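Local coordinates for interphotoreceptor retinoid-binding protein (Xenopus laevis, PDB 1J7X) that probably binds retinoids in the interphotoreceptor space and helps carry them between the cells of the retina, at residues Q92-T97 with A123-F128; V133-T138 with L195-G200; V158-S163 with Y189-V194. All coordinates share one frame; numbering follows the deposited sequence.

Contact 1 (Q92-T97 with A123-F128)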
loop_
_atom_site.group_PDB
_atom_site.type_symbol
_atom_site.label_atom_id
_atom_site.label_comp_id
_atom_site.label_asym_id
_atom_site.label_seq_id
_atom_site.Cartn_x
_atom_site.Cartn_y
_atom_site.Cartn_z
ATOM N N GLN A 92 22.056 -4.630 16.395
ATOM C CA GLN A 92 21.818 -3.187 16.746
ATOM C C GLN A 92 22.409 -2.314 15.654
ATOM O O GLN A 92 21.787 -1.348 15.225
ATOM C CB GLN A 92 22.472 -2.821 18.130
ATOM C CG GLN A 92 22.179 -1.417 18.552
ATOM C CD GLN A 92 20.683 -1.193 18.824
ATOM O OE1 GLN A 92 20.131 -1.729 19.812
ATOM N NE2 GLN A 92 19.969 -0.550 17.818
ATOM N N ALA A 93 23.567 -2.725 15.126
ATOM C CA ALA A 93 24.236 -1.953 14.086
ATOM C C ALA A 93 23.353 -1.893 12.807
ATOM O O ALA A 93 23.249 -0.818 12.177
ATOM C CB ALA A 93 25.551 -2.585 13.748
ATOM N N LEU A 94 22.757 -3.038 12.428
ATOM C CA LEU A 94 21.878 -3.128 11.279
ATOM C C LEU A 94 20.637 -2.219 11.461
ATOM O O LEU A 94 20.259 -1.403 10.584
ATOM C CB LEU A 94 21.472 -4.521 11.140
ATOM C CG LEU A 94 20.515 -4.818 9.940
ATOM C CD1 LEU A 94 21.141 -4.314 8.642
ATOM C CD2 LEU A 94 20.145 -6.285 9.865
ATOM N N VAL A 95 20.019 -2.358 12.626
ATOM C CA VAL A 95 18.837 -1.561 12.949
ATOM C C VAL A 95 19.249 -0.067 12.822
ATOM O O VAL A 95 18.462 0.769 12.312
ATOM C CB VAL A 95 18.270 -1.896 14.304
ATOM C CG1 VAL A 95 17.304 -0.790 14.785
ATOM C CG2 VAL A 95 17.585 -3.271 14.243
ATOM N N ASN A 96 20.462 0.263 13.284
ATOM C CA ASN A 96 20.916 1.664 13.274
ATOM C C ASN A 96 21.074 2.225 11.859
ATOM O O ASN A 96 21.037 3.417 11.651
ATOM C CB ASN A 96 22.266 1.856 14.050
ATOM C CG ASN A 96 22.094 1.843 15.605
ATOM O OD1 ASN A 96 20.979 2.025 16.082
ATOM N ND2 ASN A 96 23.145 1.463 16.339
ATOM N N THR A 97 21.267 1.363 10.924
ATOM C CA THR A 97 21.383 1.832 9.542
ATOM C C THR A 97 20.063 1.723 8.747
ATOM O O THR A 97 19.887 2.387 7.757
ATOM C CB THR A 97 22.461 1.097 8.753
ATOM O OG1 THR A 97 22.264 -0.267 8.802
ATOM C CG2 THR A 97 23.841 1.256 9.311
ATOM N N ALA A 123 10.297 -9.135 13.988
ATOM C CA ALA A 123 10.283 -9.827 15.287
ATOM C C ALA A 123 11.692 -9.893 15.878
ATOM O O ALA A 123 11.957 -9.407 17.016
ATOM C CB ALA A 123 9.749 -11.231 15.088
ATOM N N LYS A 124 12.627 -10.384 15.095
ATOM C CA LYS A 124 14.054 -10.451 15.546
ATOM C C LYS A 124 14.741 -9.082 15.754
ATOM O O LYS A 124 15.562 -8.924 16.682
ATOM C CB LYS A 124 14.820 -11.220 14.503
ATOM C CG LYS A 124 14.348 -12.715 14.407
ATOM C CD LYS A 124 14.473 -13.458 15.787
ATOM C CE LYS A 124 13.955 -14.943 15.803
ATOM N NZ LYS A 124 12.342 -15.120 15.681
ATOM N N LEU A 125 14.318 -8.057 15.029
ATOM C CA LEU A 125 14.885 -6.708 15.206
ATOM C C LEU A 125 14.209 -5.865 16.236
ATOM O O LEU A 125 14.801 -4.880 16.717
ATOM C CB LEU A 125 14.882 -5.946 13.904
ATOM C CG LEU A 125 15.464 -6.542 12.658
ATOM C CD1 LEU A 125 15.272 -5.603 11.496
ATOM C CD2 LEU A 125 16.943 -6.743 12.894
ATOM N N ALA A 126 13.033 -6.288 16.711
ATOM C CA ALA A 126 12.235 -5.437 17.643
ATOM C C ALA A 126 12.974 -4.918 18.859
ATOM O O ALA A 126 12.850 -3.752 19.125
ATOM C CB ALA A 126 10.967 -6.152 18.101
ATOM N N PRO A 127 13.727 -5.749 19.571
ATOM C CA PRO A 127 14.433 -5.297 20.769
ATOM C C PRO A 127 15.403 -4.140 20.482
ATOM O O PRO A 127 15.579 -3.302 21.270
ATOM C CB PRO A 127 15.179 -6.583 21.242
ATOM C CG PRO A 127 14.318 -7.644 20.743
ATOM C CD PRO A 127 13.919 -7.189 19.398
ATOM N N PHE A 128 15.947 -4.125 19.319
ATOM C CA PHE A 128 16.951 -3.116 18.909
ATOM C C PHE A 128 16.237 -1.883 18.400
ATOM O O PHE A 128 16.811 -0.761 18.541
ATOM C CB PHE A 128 17.865 -3.742 17.851
ATOM C CG PHE A 128 18.489 -5.080 18.372
ATOM C CD1 PHE A 128 19.501 -5.051 19.296
ATOM C CD2 PHE A 128 17.985 -6.268 17.997
ATOM C CE1 PHE A 128 20.088 -6.273 19.819
ATOM C CE2 PHE A 128 18.503 -7.512 18.521
ATOM C CZ PHE A 128 19.555 -7.488 19.427
#
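Gln92 of helix 88-98 reaches across to Phe128 of helix 119-137. Gln92 CB lies 3.9 Å from Phe128 CD1. CG stands anti to the backbone N, and a bend at chi2 turns the amide toward the other helix. There Gln92 OE1 comes in the plane of the Phe128 ring, at its edge, 3.4 Å from Phe128 CD1; the amide and ring planes are steeply inclined, 74° apart. Gln92 NE2 donates to the carbonyl O of Phe128 over 3.2 Å, nearly straight at 163°; the acceptor lies close to the amide plane, although the donor sits above the carbonyl plane. NE2 also gives a more bent bond to Asn96 OD1 one turn on, while OE1 accepts from Asn131 ND2. Next to the amide along helix 88-98, Val95 presses CG2 against Phe128 CB (3.6 Å) and against Leu125 CD2 (3.8 Å). The segment axes cross at -86° with 9.2 Å between them, so the apolar overlap is short. This near-perpendicular packing joins the helix preceding the hairpin 100-104/108-112 to the one following it. With OE1 accepting and NE2 donating, the Gln92 amide is gripped at both polar atoms, which should fix which way round it lies.

Contact 2 (V133-T138 with L195-G200)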
loop_
_atom_site.group_PDB
_atom_site.type_symbol
_atom_site.label_atom_id
_atom_site.label_comp_id
_atom_site.label_asym_id
_atom_site.label_seq_id
_atom_site.Cartn_x
_atom_site.Cartn_y
_atom_site.Cartn_z
ATOM N N VAL A 133 14.623 3.730 17.641
ATOM C CA VAL A 133 13.446 4.521 17.233
ATOM C C VAL A 133 12.582 4.922 18.387
ATOM O O VAL A 133 12.532 6.057 18.703
ATOM C CB VAL A 133 12.601 3.758 16.229
ATOM C CG1 VAL A 133 11.344 4.590 15.826
ATOM C CG2 VAL A 133 13.408 3.414 15.064
ATOM N N TRP A 134 11.920 3.972 19.055
ATOM C CA TRP A 134 10.894 4.246 19.991
ATOM C C TRP A 134 11.319 5.092 21.208
ATOM O O TRP A 134 10.624 6.003 21.577
ATOM C CB TRP A 134 10.154 2.956 20.393
ATOM C CG TRP A 134 9.682 2.210 19.130
ATOM C CD1 TRP A 134 10.031 0.978 18.761
ATOM C CD2 TRP A 134 8.843 2.722 18.088
ATOM N NE1 TRP A 134 9.468 0.668 17.535
ATOM C CE2 TRP A 134 8.698 1.725 17.133
ATOM C CE3 TRP A 134 8.191 3.960 17.882
ATOM C CZ2 TRP A 134 7.999 1.940 15.961
ATOM C CZ3 TRP A 134 7.400 4.136 16.772
ATOM C CH2 TRP A 134 7.348 3.117 15.820
ATOM N N GLU A 135 12.470 4.767 21.754
ATOM C CA GLU A 135 12.965 5.536 22.925
ATOM C C GLU A 135 13.398 6.918 22.528
ATOM O O GLU A 135 12.900 7.852 23.120
ATOM C CB GLU A 135 14.071 4.779 23.644
ATOM C CG GLU A 135 14.683 5.736 24.779
ATOM C CD GLU A 135 13.715 6.231 25.846
ATOM O OE1 GLU A 135 12.722 5.565 26.171
ATOM O OE2 GLU A 135 13.990 7.365 26.445
ATOM N N PRO A 136 14.281 7.136 21.568
ATOM C CA PRO A 136 14.717 8.462 21.247
ATOM C C PRO A 136 13.569 9.494 20.896
ATOM O O PRO A 136 13.656 10.715 21.228
ATOM C CB PRO A 136 15.639 8.185 20.053
ATOM C CG PRO A 136 16.114 6.851 20.257
ATOM C CD PRO A 136 14.995 6.114 20.706
ATOM N N ILE A 137 12.500 9.058 20.195
ATOM C CA ILE A 137 11.413 10.010 19.820
ATOM C C ILE A 137 10.450 10.310 20.933
ATOM O O ILE A 137 9.652 11.185 20.810
ATOM C CB ILE A 137 10.624 9.473 18.581
ATOM C CG1 ILE A 137 9.862 8.236 18.883
ATOM C CG2 ILE A 137 11.509 9.252 17.457
ATOM C CD1 ILE A 137 8.954 7.807 17.701
ATOM N N THR A 138 10.540 9.562 22.054
ATOM C CA THR A 138 9.656 9.812 23.158
ATOM C C THR A 138 9.590 11.259 23.672
ATOM O O THR A 138 8.506 11.749 24.061
ATOM C CB THR A 138 9.976 8.963 24.374
ATOM O OG1 THR A 138 9.775 7.638 24.033
ATOM C CG2 THR A 138 8.802 9.161 25.393
ATOM N N LEU A 195 6.374 -3.920 21.484
ATOM C CA LEU A 195 7.615 -3.968 22.246
ATOM C C LEU A 195 8.171 -2.516 22.185
ATOM O O LEU A 195 8.501 -1.994 21.097
ATOM C CB LEU A 195 8.578 -4.981 21.620
ATOM C CG LEU A 195 9.798 -5.248 22.471
ATOM C CD1 LEU A 195 9.373 -6.068 23.634
ATOM C CD2 LEU A 195 10.908 -5.865 21.806
ATOM N N GLY A 196 8.433 -1.987 23.345
ATOM C CA GLY A 196 9.003 -0.639 23.373
ATOM C C GLY A 196 7.862 0.335 23.515
ATOM O O GLY A 196 6.711 -0.082 23.542
ATOM N N LYS A 197 8.175 1.608 23.722
ATOM C CA LYS A 197 7.159 2.615 24.042
ATOM C C LYS A 197 6.402 3.054 22.813
ATOM O O LYS A 197 6.977 3.451 21.810
ATOM C CB LYS A 197 7.821 3.858 24.583
ATOM C CG LYS A 197 8.433 3.664 25.994
ATOM C CD LYS A 197 9.300 4.829 26.375
ATOM C CE LYS A 197 9.908 4.629 27.728
ATOM N NZ LYS A 197 11.005 5.650 27.888
ATOM N N PRO A 198 5.091 2.907 22.815
ATOM C CA PRO A 198 4.323 3.412 21.678
ATOM C C PRO A 198 4.440 4.930 21.668
ATOM O O PRO A 198 4.690 5.587 22.702
ATOM C CB PRO A 198 2.870 2.932 21.986
ATOM C CG PRO A 198 2.839 2.589 23.292
ATOM C CD PRO A 198 4.234 2.101 23.698
ATOM N N TYR A 199 4.384 5.498 20.478
ATOM C CA TYR A 199 4.438 6.928 20.340
ATOM C C TYR A 199 3.107 7.468 20.844
ATOM O O TYR A 199 3.012 8.573 21.186
ATOM C CB TYR A 199 4.585 7.379 18.856
ATOM C CG TYR A 199 5.026 8.801 18.738
ATOM C CD1 TYR A 199 6.190 9.228 19.321
ATOM C CD2 TYR A 199 4.323 9.738 18.033
ATOM C CE1 TYR A 199 6.603 10.544 19.175
ATOM C CE2 TYR A 199 4.696 11.052 17.976
ATOM C CZ TYR A 199 5.839 11.466 18.550
ATOM O OH TYR A 199 6.341 12.813 18.348
ATOM N N GLY A 200 2.069 6.663 20.799
ATOM C CA GLY A 200 0.793 7.066 21.302
ATOM C C GLY A 200 -0.125 7.633 20.190
ATOM O O GLY A 200 0.256 7.839 19.066
HETATM O O HOH W 1 7.793 6.076 21.097
HETATM O O HOH W 2 6.763 7.449 23.485
#
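Trp134 and Ile137, toward the C-terminal end of helix 119-137, form the close-packed half of this contact. Trp134 CB lies 3.5 Å from the carbonyl O of Lys197, and the indole is stacked with Tyr164. Ile137 has CG1 in the crowded position between backbone N and carbonyl carbon (chi1 67°), with Ile137 CD1 brought to 3.5 Å from Tyr199 CD1. Tyr199 crosses Ile137 obliquely; its ring has Ile137 O in plane at the edge, and its OH bonds to Thr140. Both side chains also touch Leu143 of strand 142-146, so the irregular segment 195-200 packs against the C-terminal part of the helix in the crossover that links parallel strands 108-112 and 142-146, a beta-alpha-beta unit of this ClpP/crotonase-clan domain. Toward solvent the fit is looser and partly wet. One water donates to Trp134 O and to Lys197 O; a second joins Thr138 OG1 to Pro198 O. Farther out, Lys197 is extended beyond CG, its CD 3.7 Å from Thr138 OG1. Lys197 NZ meets the syn lone pair of Glu135 OE1 at 2.4 Å, a salt bridge too short to be read as specially strong; the length probably reflects imprecise placing of these exposed tips.

Contact 3 (V158-S163 with Y189-V194)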
loop_
_atom_site.group_PDB
_atom_site.type_symbol
_atom_site.label_atom_id
_atom_site.label_comp_id
_atom_site.label_asym_id
_atom_site.label_seq_id
_atom_site.Cartn_x
_atom_site.Cartn_y
_atom_site.Cartn_z
ATOM N N VAL A 158 2.790 -4.242 8.772
ATOM C CA VAL A 158 2.100 -2.987 8.848
ATOM C C VAL A 158 1.214 -2.819 10.071
ATOM O O VAL A 158 1.198 -1.774 10.685
ATOM C CB VAL A 158 1.414 -2.733 7.509
ATOM C CG1 VAL A 158 0.584 -1.522 7.518
ATOM C CG2 VAL A 158 2.459 -2.513 6.381
ATOM N N PRO A 159 0.396 -3.831 10.404
ATOM C CA PRO A 159 -0.421 -3.681 11.583
ATOM C C PRO A 159 0.369 -3.418 12.850
ATOM O O PRO A 159 0.017 -2.587 13.668
ATOM C CB PRO A 159 -1.235 -4.998 11.628
ATOM C CG PRO A 159 -1.276 -5.423 10.130
ATOM C CD PRO A 159 0.122 -5.033 9.589
ATOM N N LEU A 160 1.457 -4.120 13.010
ATOM C CA LEU A 160 2.325 -3.976 14.161
ATOM C C LEU A 160 2.877 -2.587 14.217
ATOM O O LEU A 160 2.838 -1.941 15.257
ATOM C CB LEU A 160 3.439 -5.047 14.098
ATOM C CG LEU A 160 4.429 -4.905 15.300
ATOM C CD1 LEU A 160 3.659 -5.087 16.573
ATOM C CD2 LEU A 160 5.554 -5.957 15.201
ATOM N N LEU A 161 3.408 -2.081 13.101
ATOM C CA LEU A 161 3.920 -0.724 13.107
ATOM C C LEU A 161 2.875 0.291 13.461
ATOM O O LEU A 161 3.082 1.223 14.207
ATOM C CB LEU A 161 4.588 -0.391 11.773
ATOM C CG LEU A 161 5.073 1.022 11.600
ATOM C CD1 LEU A 161 6.106 1.320 12.601
ATOM C CD2 LEU A 161 5.693 1.346 10.214
ATOM N N LEU A 162 1.716 0.173 12.848
ATOM C CA LEU A 162 0.672 1.100 13.069
ATOM C C LEU A 162 0.326 1.197 14.563
ATOM O O LEU A 162 0.005 2.259 15.074
ATOM C CB LEU A 162 -0.513 0.654 12.284
ATOM C CG LEU A 162 -0.554 0.938 10.794
ATOM C CD1 LEU A 162 -1.744 0.172 10.153
ATOM C CD2 LEU A 162 -0.687 2.365 10.497
ATOM N N SER A 163 0.434 0.067 15.240
ATOM C CA SER A 163 0.078 -0.063 16.683
ATOM C C SER A 163 0.884 0.803 17.575
ATOM O O SER A 163 0.440 1.142 18.669
ATOM C CB SER A 163 0.148 -1.495 17.109
ATOM O OG SER A 163 -0.749 -2.343 16.341
ATOM N N TYR A 189 -6.598 -6.127 12.585
ATOM C CA TYR A 189 -6.605 -5.284 13.695
ATOM C C TYR A 189 -5.162 -4.944 14.150
ATOM O O TYR A 189 -4.305 -5.681 13.829
ATOM C CB TYR A 189 -7.299 -5.979 14.925
ATOM C CG TYR A 189 -8.772 -6.263 14.665
ATOM C CD1 TYR A 189 -9.728 -5.317 14.825
ATOM C CD2 TYR A 189 -9.139 -7.498 14.191
ATOM C CE1 TYR A 189 -11.040 -5.630 14.530
ATOM C CE2 TYR A 189 -10.455 -7.747 13.913
ATOM C CZ TYR A 189 -11.332 -6.818 14.095
ATOM O OH TYR A 189 -12.671 -7.155 13.718
ATOM N N SER A 190 -5.078 -3.903 14.921
ATOM C CA SER A 190 -3.895 -3.440 15.585
ATOM C C SER A 190 -3.592 -4.439 16.680
ATOM O O SER A 190 -4.428 -5.192 17.097
ATOM C CB SER A 190 -4.088 -2.051 16.179
ATOM O OG SER A 190 -5.070 -1.956 17.144
ATOM N N HIS A 191 -2.381 -4.416 17.165
ATOM C CA HIS A 191 -1.954 -5.238 18.305
ATOM C C HIS A 191 -2.191 -4.563 19.643
ATOM O O HIS A 191 -1.922 -3.392 19.780
ATOM C CB HIS A 191 -0.474 -5.595 18.156
ATOM C CG HIS A 191 -0.228 -6.681 17.172
ATOM N ND1 HIS A 191 0.059 -7.985 17.571
ATOM C CD2 HIS A 191 -0.395 -6.732 15.812
ATOM C CE1 HIS A 191 0.087 -8.768 16.503
ATOM N NE2 HIS A 191 -0.150 -8.021 15.420
ATOM N N PRO A 192 -2.669 -5.298 20.624
ATOM C CA PRO A 192 -2.843 -4.809 21.974
ATOM C C PRO A 192 -1.542 -4.605 22.753
ATOM O O PRO A 192 -1.564 -3.961 23.755
ATOM C CB PRO A 192 -3.688 -5.924 22.615
ATOM C CG PRO A 192 -3.224 -7.152 21.949
ATOM C CD PRO A 192 -3.158 -6.705 20.462
ATOM N N LYS A 193 -0.451 -5.110 22.270
ATOM C CA LYS A 193 0.845 -4.930 22.937
ATOM C C LYS A 193 1.933 -4.807 21.905
ATOM O O LYS A 193 1.960 -5.573 20.969
ATOM C CB LYS A 193 1.109 -6.110 23.853
ATOM C CG LYS A 193 2.490 -6.107 24.514
ATOM C CD LYS A 193 2.603 -5.024 25.522
ATOM C CE LYS A 193 4.140 -4.770 25.996
ATOM N NZ LYS A 193 4.849 -6.072 26.021
ATOM N N VAL A 194 2.782 -3.793 22.068
ATOM C CA VAL A 194 3.955 -3.677 21.227
ATOM C C VAL A 194 5.235 -3.762 22.111
ATOM O O VAL A 194 5.147 -3.555 23.352
ATOM C CB VAL A 194 3.966 -2.304 20.460
ATOM C CG1 VAL A 194 2.662 -2.295 19.505
ATOM C CG2 VAL A 194 4.066 -1.124 21.359
#
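Ser163 OG takes part in two hydrogen bonds, one as acceptor and one as donor. The backbone N of His191 donates to Ser163 OG over 2.8 Å at 161°, and Ser163 OG donates to the carbonyl O of Pro159, also at 2.8 Å. This is a serine side chain bonded back to the preceding turn of its own helix, here the short helix 158-163 of the peptidase S41-like domain, with the chain that leaves strand 186-189 on the way to strand 204-209 held against it. The torsion explains the dual role: OG is anti to the carbonyl carbon and beside the backbone N (chi1 -59°), which lets it lean back toward Pro159 while its other side meets residues 190 and 191. Pro159 O thus receives both Ser163 N and Ser163 OG, the hydroxyl approaching from above the carbonyl plane. Ser163 is buried, and these two bonds satisfy its hydroxyl both as acceptor and as donor. Carbon atoms lie close by. Ser190 CB comes within 3.4 Å of Ser163 OG; the hydroxyl of Ser190 itself is bonded to Ile172 N, so Ser190 also ties the segment to the backbone just before strand 173-179. The His191 ring has Leu160 CD1 over one face, 4.2 Å from His191 CG, and Ser163 OG near its plane at the edge. Val194 closes the other end of the contact, its CG1 anti to the carbonyl carbon (chi1 -62°) and also touched by Leu160 CD1. Leu162 packs on helix 216-226 and Leu161 on Trp134, while Pro159, Leu160 and Ser163 meet segment 189-194. At the start of that segment Pro159 CB rests 3.8 Å from Tyr189 O, and near its end Val194 CG1 lies 3.6 Å from Ser163 CB.

Overall arrangement
The three contacts lie on the same side of the chain's centre. Contacts 1 and 2 share helix 119-137, their centres 14 Å apart, and touch where Leu195 CD2 packs on Ala126 CB (3.7 Å). Contacts 2 and 3 use consecutive parts of the chain between strands 186-189 and 204-209; their centres are 13 Å apart, and Trp134 CH2 meets Leu161 CD1. Contacts 1 and 3 do not touch, with centres 18 Å apart. Along the chain contact 1 closes first, whereas both segments of contact 3 fall between those of contact 2. One connecting chain, 189-200, therefore runs from helix 158-163 to helix 119-137, linking elements on one flank of the peptidase S41-like domain.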